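PDB 4DVE: biotin transporter BioY from Lactococcus lactis subsp. cremoris, which binds biotin within the membrane and probably serves as the substrate-binding S component of an energy-coupling factor (ECF) transporter. Local coordinates for residues F43-I48 against F153-P158; I133-F138 against I178-I183. All coordinates share one frame; numbering follows the deposited sequence.

Contact 1. Residues F43-I48 against F153-P158. With BTN (biotin), chain D.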
ATOM      1  N   PHE A  43      -5.524   6.017 -21.890  1.00 65.91           N
ATOM      2  CA  PHE A  43      -4.374   6.793 -22.317  1.00 70.85           C
ATOM      3  C   PHE A  43      -3.021   6.342 -21.789  1.00 62.87           C
ATOM      4  O   PHE A  43      -1.996   6.764 -22.332  1.00 61.24           O
ATOM      5  CB  PHE A  43      -4.574   8.275 -21.982  1.00 77.98           C
ATOM      6  CG  PHE A  43      -5.637   8.538 -20.963  1.00 78.88           C
ATOM      7  CD1 PHE A  43      -5.316   8.685 -19.637  1.00 75.50           C
ATOM      8  CD2 PHE A  43      -6.969   8.666 -21.351  1.00 85.80           C
ATOM      9  CE1 PHE A  43      -6.303   8.942 -18.702  1.00 77.71           C
ATOM     10  CE2 PHE A  43      -7.960   8.919 -20.418  1.00 85.89           C
ATOM     11  CZ  PHE A  43      -7.625   9.056 -19.093  1.00 80.02           C
ATOM     12  N   ILE A  44      -3.008   5.520 -20.738  1.00 54.85           N
ATOM     13  CA  ILE A  44      -1.757   4.903 -20.286  1.00 47.91           C
ATOM     14  C   ILE A  44      -1.986   3.421 -20.029  1.00 44.50           C
ATOM     15  O   ILE A  44      -3.108   2.971 -19.830  1.00 43.03           O
ATOM     16  CB  ILE A  44      -1.148   5.654 -19.072  1.00 47.79           C
ATOM     17  CG1 ILE A  44      -2.168   5.770 -17.925  1.00 44.47           C
ATOM     18  CG2 ILE A  44      -0.645   7.030 -19.521  1.00 44.30           C
ATOM     19  CD1 ILE A  44      -1.597   6.310 -16.624  1.00 43.67           C
ATOM     20  N   PRO A  45      -0.922   2.630 -20.084  1.00 43.03           N
ATOM     21  CA  PRO A  45      -1.116   1.207 -19.897  1.00 41.21           C
ATOM     22  C   PRO A  45      -1.062   0.779 -18.410  1.00 40.33           C
ATOM     23  O   PRO A  45      -0.373  -0.177 -18.088  1.00 40.73           O
ATOM     24  CB  PRO A  45       0.049   0.617 -20.703  1.00 43.49           C
ATOM     25  CG  PRO A  45       1.145   1.626 -20.538  1.00 43.16           C
ATOM     26  CD  PRO A  45       0.455   2.961 -20.499  1.00 44.28           C
ATOM     27  N   VAL A  46      -1.767   1.506 -17.537  1.00 37.10           N
ATOM     28  CA  VAL A  46      -1.845   1.221 -16.101  1.00 37.37           C
ATOM     29  C   VAL A  46      -3.333   1.248 -15.736  1.00 35.06           C
ATOM     30  O   VAL A  46      -4.009   2.243 -15.987  1.00 35.48           O
ATOM     31  CB  VAL A  46      -1.069   2.276 -15.262  1.00 35.94           C
ATOM     32  CG1 VAL A  46      -1.213   2.048 -13.754  1.00 34.31           C
ATOM     33  CG2 VAL A  46       0.386   2.297 -15.672  1.00 36.62           C
ATOM     34  N   PRO A  47      -3.841   0.156 -15.157  1.00 35.20           N
ATOM     35  CA  PRO A  47      -5.246   0.085 -14.782  1.00 36.65           C
ATOM     36  C   PRO A  47      -5.595   0.707 -13.420  1.00 34.02           C
ATOM     37  O   PRO A  47      -4.736   0.863 -12.525  1.00 32.15           O
ATOM     38  CB  PRO A  47      -5.500  -1.434 -14.740  1.00 37.38           C
ATOM     39  CG  PRO A  47      -4.223  -1.997 -14.245  1.00 35.97           C
ATOM     40  CD  PRO A  47      -3.153  -1.134 -14.909  1.00 35.87           C
ATOM     41  N   ILE A  48      -6.869   1.018 -13.248  1.00 33.95           N
ATOM     42  CA  ILE A  48      -7.391   1.289 -11.919  1.00 33.81           C
ATOM     43  C   ILE A  48      -7.537  -0.083 -11.228  1.00 35.12           C
ATOM     44  O   ILE A  48      -8.023  -1.066 -11.839  1.00 34.12           O
ATOM     45  CB  ILE A  48      -8.743   2.002 -11.995  1.00 35.50           C
ATOM     46  CG1 ILE A  48      -8.596   3.401 -12.653  1.00 36.58           C
ATOM     47  CG2 ILE A  48      -9.416   2.056 -10.623  1.00 33.78           C
ATOM     48  CD1 ILE A  48      -9.931   4.051 -13.052  1.00 38.57           C
ATOM     49  N   PHE A 153       9.598   6.967 -18.108  1.00 41.27           N
ATOM     50  CA  PHE A 153      10.848   6.371 -18.567  1.00 46.57           C
ATOM     51  C   PHE A 153      10.618   5.047 -19.263  1.00 43.73           C
ATOM     52  O   PHE A 153      11.133   4.835 -20.326  1.00 43.75           O
ATOM     53  CB  PHE A 153      11.868   6.218 -17.425  1.00 50.76           C
ATOM     54  CG  PHE A 153      12.610   7.488 -17.106  1.00 57.71           C
ATOM     55  CD1 PHE A 153      13.696   7.889 -17.885  1.00 64.67           C
ATOM     56  CD2 PHE A 153      12.237   8.286 -16.030  1.00 62.26           C
ATOM     57  CE1 PHE A 153      14.378   9.063 -17.594  1.00 67.71           C
ATOM     58  CE2 PHE A 153      12.917   9.459 -15.735  1.00 64.01           C
ATOM     59  CZ  PHE A 153      13.988   9.845 -16.516  1.00 66.86           C
ATOM     60  N   GLN A 154       9.844   4.135 -18.700  1.00 42.55           N
ATOM     61  CA  GLN A 154       9.812   2.804 -19.341  1.00 44.38           C
ATOM     62  C   GLN A 154       8.924   2.718 -20.579  1.00 41.99           C
ATOM     63  O   GLN A 154       9.161   1.885 -21.419  1.00 41.95           O
ATOM     64  CB  GLN A 154       9.590   1.649 -18.344  1.00 46.82           C
ATOM     65  CG  GLN A 154       8.185   1.215 -18.102  1.00 48.90           C
ATOM     66  CD  GLN A 154       7.531   0.453 -19.231  1.00 46.12           C
ATOM     67  OE1 GLN A 154       8.012  -0.561 -19.723  1.00 50.40           O
ATOM     68  NE2 GLN A 154       6.396   0.917 -19.596  1.00 45.11           N
ATOM     69  N   SER A 155       7.906   3.562 -20.692  1.00 39.35           N
ATOM     70  CA  SER A 155       7.057   3.543 -21.863  1.00 41.03           C
ATOM     71  C   SER A 155       7.420   4.657 -22.845  1.00 40.08           C
ATOM     72  O   SER A 155       6.772   4.812 -23.850  1.00 42.11           O
ATOM     73  CB  SER A 155       5.591   3.660 -21.471  1.00 41.79           C
ATOM     74  OG  SER A 155       5.226   2.458 -20.833  1.00 47.87           O
ATOM     75  N   ASN A 156       8.455   5.418 -22.524  1.00 40.45           N
ATOM     76  CA  ASN A 156       8.945   6.506 -23.358  1.00 41.01           C
ATOM     77  C   ASN A 156       7.803   7.447 -23.704  1.00 40.98           C
ATOM     78  O   ASN A 156       7.491   7.675 -24.878  1.00 40.46           O
ATOM     79  CB  ASN A 156       9.624   5.976 -24.625  1.00 41.94           C
ATOM     80  CG  ASN A 156      10.158   7.091 -25.511  1.00 43.57           C
ATOM     81  OD1 ASN A 156      10.515   8.150 -25.006  1.00 43.39           O
ATOM     82  ND2 ASN A 156      10.184   6.868 -26.827  1.00 41.45           N
ATOM     83  N   ILE A 157       7.150   7.956 -22.676  1.00 40.32           N
ATOM     84  CA  ILE A 157       6.170   9.001 -22.881  1.00 43.42           C
ATOM     85  C   ILE A 157       6.547  10.238 -22.079  1.00 41.95           C
ATOM     86  O   ILE A 157       7.193  10.121 -21.037  1.00 40.13           O
ATOM     87  CB  ILE A 157       4.737   8.530 -22.566  1.00 45.31           C
ATOM     88  CG1 ILE A 157       4.544   8.245 -21.107  1.00 45.04           C
ATOM     89  CG2 ILE A 157       4.372   7.270 -23.360  1.00 48.70           C
ATOM     90  CD1 ILE A 157       3.119   8.534 -20.704  1.00 45.68           C
ATOM     91  N   PRO A 158       6.151  11.427 -22.563  1.00 43.28           N
ATOM     92  CA  PRO A 158       6.548  12.648 -21.855  1.00 44.34           C
ATOM     93  C   PRO A 158       6.089  12.647 -20.398  1.00 43.76           C
ATOM     94  O   PRO A 158       4.991  12.179 -20.072  1.00 40.11           O
ATOM     95  CB  PRO A 158       5.893  13.781 -22.679  1.00 46.20           C
ATOM     96  CG  PRO A 158       5.622  13.179 -24.022  1.00 46.93           C
ATOM     97  CD  PRO A 158       5.304  11.722 -23.734  1.00 45.16           C
TER
HETATM   98  C11 BTN D 201       0.313  -4.064 -11.036  1.00 46.68           C
HETATM   99  O11 BTN D 201      -0.452  -4.934 -10.562  1.00 51.06           O
HETATM  100  O12 BTN D 201       1.013  -4.328 -12.024  1.00 50.93           O
HETATM  101  C10 BTN D 201       0.423  -2.664 -10.402  1.00 39.01           C
HETATM  102  C9  BTN D 201      -0.684  -1.708 -10.850  1.00 35.45           C
HETATM  103  C8  BTN D 201      -0.474  -0.307 -10.230  1.00 32.37           C
HETATM  104  C7  BTN D 201      -1.721   0.575 -10.409  1.00 30.76           C
HETATM  105  C2  BTN D 201      -1.566   1.948  -9.781  1.00 31.08           C
HETATM  106  S1  BTN D 201      -1.489   1.832  -7.985  0.99 30.51           S
HETATM  107  C6  BTN D 201      -1.872   3.562  -7.826  1.00 29.89           C
HETATM  108  C5  BTN D 201      -2.847   3.939  -8.969  1.00 28.81           C
HETATM  109  N1  BTN D 201      -4.216   3.777  -8.552  1.00 28.24           N
HETATM  110  C3  BTN D 201      -4.851   2.814  -9.215  1.00 30.27           C
HETATM  111  O3  BTN D 201      -6.027   2.485  -9.052  1.00 31.45           O
HETATM  112  N2  BTN D 201      -3.994   2.280 -10.102  1.00 29.37           N
HETATM  113  C4  BTN D 201      -2.700   2.915 -10.095  1.00 27.64           C
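I44 and P45, the latter at the centre of an inverse gamma turn, meet I157 and S155 where the loop leading from helix 13-33 to helix 52-80, which carries part of the biotin pocket, lies against the end of helix 128-155. A weak bond from V46 N to I44 O (3.0 Å) closes the turn; proline suits this tight bend, since its ring confines phi to the negative range that an inverse gamma turn needs (here -88°). The CA–CB bond of I44 runs alongside the other segment while that of I157 points toward it, and the branch methyl of I44 makes the contact: CG2 lies 4.2 Å from CD1 of I157. Both side chains are branched and apolar, which suits a small greasy patch that S162 and S165 of helix 159-165 border as well. Beside it P45 turns its ring toward the helix end, with CG 4.2 Å from OG of S155, a van der Waals approach. Beyond the turn, V46 holds CG1 anti to its own N (chi1 176°), which sets that methyl 3.7 Å from C7 of biotin. P47 offers its carbonyl to the ureido ring: N2 of biotin donates to P47 O at 2.9 Å, with an N-H...O angle of 149°.

Contact 2. Residues I133-F138 against I178-I183; sequences IIVLLF and ILTVVI
V135 reaches from helix 128-155 to T180 and V181 of helix 170-189, a helix-helix packing contact buried in the transmembrane bundle of this S component. The two helices lie close here, with the CA atoms of V135 and V181 7.8 Å apart, a spacing that small beta-branched side chains can fill. Along the second segment, I178 comes first; its CB points away from the other helix, and its side chain meets L132, one turn before V135. T180 follows and turns toward V135, its methyl CG2 standing 4.3 Å from CG1 of V135. Threonine suits a buried apolar seam because its hydroxyl is satisfied within its own helix: OG1 is hydrogen-bonded to the carbonyl of K176, one turn earlier, which leaves the methyl to pack. M53, M56 and M57 of helix 52-80 also touch T180, and M56 reaches V135 too, so a third helix lines this seam. V181 completes the contact, and it also leans on E131 and L132. The two valines pass one another, pointing opposite ways, instead of meeting head-on. Both put CG1 anti to the backbone N (chi1 170° in V135, 178° in V181), and each presents its other methyl, CG2, to its partner. The two CG2 atoms, of V135 and V181, lie 4.2 Å apart.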
ATOM      1  N   ILE A 133      -4.308  12.443   6.148  1.00 40.42           N
ATOM      2  CA  ILE A 133      -3.331  13.205   5.401  1.00 41.05           C
ATOM      3  C   ILE A 133      -2.018  12.425   5.237  1.00 37.94           C
ATOM      4  O   ILE A 133      -1.430  12.442   4.162  1.00 35.25           O
ATOM      5  CB  ILE A 133      -3.093  14.593   6.023  1.00 44.52           C
ATOM      6  CG1 ILE A 133      -4.385  15.438   5.960  1.00 47.58           C
ATOM      7  CG2 ILE A 133      -1.918  15.290   5.336  1.00 45.03           C
ATOM      8  CD1 ILE A 133      -5.078  15.463   4.595  1.00 49.43           C
ATOM      9  N   ILE A 134      -1.568  11.745   6.290  1.00 37.47           N
ATOM     10  CA  ILE A 134      -0.376  10.875   6.202  1.00 36.50           C
ATOM     11  C   ILE A 134      -0.590   9.751   5.181  1.00 34.16           C
ATOM     12  O   ILE A 134       0.293   9.460   4.336  1.00 34.90           O
ATOM     13  CB  ILE A 134       0.021  10.309   7.592  1.00 37.44           C
ATOM     14  CG1 ILE A 134       0.471  11.451   8.508  1.00 40.80           C
ATOM     15  CG2 ILE A 134       1.124   9.238   7.485  1.00 33.67           C
ATOM     16  CD1 ILE A 134       0.391  11.077   9.990  1.00 43.37           C
ATOM     17  N   VAL A 135      -1.768   9.140   5.212  1.00 32.80           N
ATOM     18  CA  VAL A 135      -2.070   8.077   4.266  1.00 32.30           C
ATOM     19  C   VAL A 135      -2.105   8.628   2.832  1.00 32.99           C
ATOM     20  O   VAL A 135      -1.550   8.028   1.921  1.00 32.13           O
ATOM     21  CB  VAL A 135      -3.375   7.318   4.624  1.00 32.64           C
ATOM     22  CG1 VAL A 135      -3.782   6.374   3.482  1.00 30.72           C
ATOM     23  CG2 VAL A 135      -3.196   6.544   5.942  1.00 32.14           C
ATOM     24  N   LEU A 136      -2.720   9.790   2.645  1.00 34.25           N
ATOM     25  CA  LEU A 136      -2.765  10.452   1.332  1.00 36.76           C
ATOM     26  C   LEU A 136      -1.344  10.742   0.831  1.00 35.81           C
ATOM     27  O   LEU A 136      -0.978  10.433  -0.327  1.00 33.46           O
ATOM     28  CB  LEU A 136      -3.509  11.783   1.466  1.00 41.96           C
ATOM     29  CG  LEU A 136      -4.265  12.561   0.397  1.00 50.32           C
ATOM     30  CD1 LEU A 136      -3.997  14.075   0.511  1.00 47.16           C
ATOM     31  CD2 LEU A 136      -4.153  12.041  -1.023  1.00 47.31           C
ATOM     32  N   LEU A 137      -0.532  11.331   1.706  1.00 35.48           N
ATOM     33  CA  LEU A 137       0.810  11.736   1.298  1.00 37.66           C
ATOM     34  C   LEU A 137       1.643  10.544   0.826  1.00 34.04           C
ATOM     35  O   LEU A 137       2.276  10.595  -0.257  1.00 33.08           O
ATOM     36  CB  LEU A 137       1.508  12.479   2.420  1.00 39.79           C
ATOM     37  CG  LEU A 137       2.665  13.425   2.197  1.00 46.55           C
ATOM     38  CD1 LEU A 137       2.323  14.555   1.209  1.00 49.89           C
ATOM     39  CD2 LEU A 137       3.032  14.022   3.573  1.00 51.33           C
ATOM     40  N   PHE A 138       1.628   9.474   1.604  1.00 32.51           N
ATOM     41  CA  PHE A 138       2.529   8.357   1.328  1.00 34.03           C
ATOM     42  C   PHE A 138       1.931   7.177   0.599  1.00 35.39           C
ATOM     43  O   PHE A 138       2.646   6.495  -0.135  1.00 40.77           O
ATOM     44  CB  PHE A 138       3.229   7.926   2.583  1.00 34.93           C
ATOM     45  CG  PHE A 138       4.032   9.025   3.214  1.00 37.86           C
ATOM     46  CD1 PHE A 138       5.096   9.584   2.545  1.00 39.90           C
ATOM     47  CD2 PHE A 138       3.723   9.494   4.477  1.00 40.74           C
ATOM     48  CE1 PHE A 138       5.849  10.590   3.126  1.00 43.44           C
ATOM     49  CE2 PHE A 138       4.459  10.509   5.057  1.00 44.02           C
ATOM     50  CZ  PHE A 138       5.527  11.056   4.382  1.00 45.80           C
ATOM     51  N   ILE A 178      -9.503   7.027   2.437  1.00 38.66           N
ATOM     52  CA  ILE A 178     -10.554   7.318   3.409  1.00 42.59           C
ATOM     53  C   ILE A 178     -11.018   6.017   4.055  1.00 42.23           C
ATOM     54  O   ILE A 178     -11.192   5.948   5.287  1.00 41.74           O
ATOM     55  CB  ILE A 178     -11.833   7.970   2.800  1.00 43.67           C
ATOM     56  CG1 ILE A 178     -11.606   9.345   2.150  1.00 50.23           C
ATOM     57  CG2 ILE A 178     -12.922   8.118   3.836  1.00 45.71           C
ATOM     58  CD1 ILE A 178     -10.595  10.235   2.802  1.00 52.80           C
ATOM     59  N   LEU A 179     -11.269   5.005   3.229  1.00 41.44           N
ATOM     60  CA  LEU A 179     -11.708   3.703   3.754  1.00 43.84           C
ATOM     61  C   LEU A 179     -10.611   3.083   4.616  1.00 42.63           C
ATOM     62  O   LEU A 179     -10.906   2.406   5.614  1.00 40.14           O
ATOM     63  CB  LEU A 179     -12.085   2.738   2.618  1.00 44.94           C
ATOM     64  CG  LEU A 179     -13.409   3.041   1.912  1.00 51.60           C
ATOM     65  CD1 LEU A 179     -13.529   2.258   0.601  1.00 50.95           C
ATOM     66  CD2 LEU A 179     -14.573   2.727   2.854  1.00 53.00           C
ATOM     67  N   THR A 180      -9.354   3.287   4.204  1.00 39.42           N
ATOM     68  CA  THR A 180      -8.199   2.847   5.003  1.00 39.02           C
ATOM     69  C   THR A 180      -8.249   3.417   6.426  1.00 38.02           C
ATOM     70  O   THR A 180      -8.158   2.673   7.404  1.00 37.57           O
ATOM     71  CB  THR A 180      -6.850   3.197   4.334  1.00 37.15           C
ATOM     72  OG1 THR A 180      -6.659   2.375   3.163  1.00 36.20           O
ATOM     73  CG2 THR A 180      -5.673   2.986   5.313  1.00 36.03           C
ATOM     74  N   VAL A 181      -8.423   4.725   6.544  1.00 39.33           N
ATOM     75  CA  VAL A 181      -8.450   5.356   7.864  1.00 41.72           C
ATOM     76  C   VAL A 181      -9.635   4.833   8.690  1.00 45.58           C
ATOM     77  O   VAL A 181      -9.454   4.426   9.855  1.00 43.58           O
ATOM     78  CB  VAL A 181      -8.410   6.887   7.782  1.00 43.77           C
ATOM     79  CG1 VAL A 181      -8.495   7.528   9.190  1.00 44.54           C
ATOM     80  CG2 VAL A 181      -7.135   7.315   7.061  1.00 41.51           C
ATOM     81  N   VAL A 182     -10.824   4.786   8.079  1.00 45.60           N
ATOM     82  CA  VAL A 182     -12.019   4.270   8.768  1.00 47.64           C
ATOM     83  C   VAL A 182     -11.805   2.827   9.263  1.00 46.95           C
ATOM     84  O   VAL A 182     -12.015   2.523  10.447  1.00 44.52           O
ATOM     85  CB  VAL A 182     -13.277   4.301   7.859  1.00 49.68           C
ATOM     86  CG1 VAL A 182     -14.458   3.650   8.568  1.00 53.72           C
ATOM     87  CG2 VAL A 182     -13.630   5.738   7.457  1.00 49.80           C
ATOM     88  N   ILE A 183     -11.380   1.946   8.359  1.00 45.95           N
ATOM     89  CA  ILE A 183     -11.159   0.537   8.694  1.00 45.62           C
ATOM     90  C   ILE A 183     -10.067   0.341   9.763  1.00 44.63           C
ATOM     91  O   ILE A 183     -10.307  -0.342  10.788  1.00 43.98           O
ATOM     92  CB  ILE A 183     -10.859  -0.299   7.450  1.00 46.37           C
ATOM     93  CG1 ILE A 183     -12.112  -0.411   6.570  1.00 51.22           C
ATOM     94  CG2 ILE A 183     -10.388  -1.704   7.803  1.00 45.23           C
ATOM     95  CD1 ILE A 183     -11.778  -0.884   5.153  1.00 49.30           C
TER

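How the contacts relate
From the N terminus the chain passes helix 13-33 and reaches 43-48, then runs through helices 52-80 and 100-119 into helix 128-155, where 133-138 opens contact 2. Near the end of that helix, 153-158 closes the long loop of contact 1, with 104 residues between its segments. Helix 159-165 follows, and 178-183 on helix 170-189 closes contact 2 after 39 intervening residues. The segments alternate, so the two closures cross. Helix 128-155 serves both: its early part packs on the last helix in the bundle, and its end meets the biotin-binding loop. The contact centres are 26 Å apart, and their nearest atoms about 12 Å.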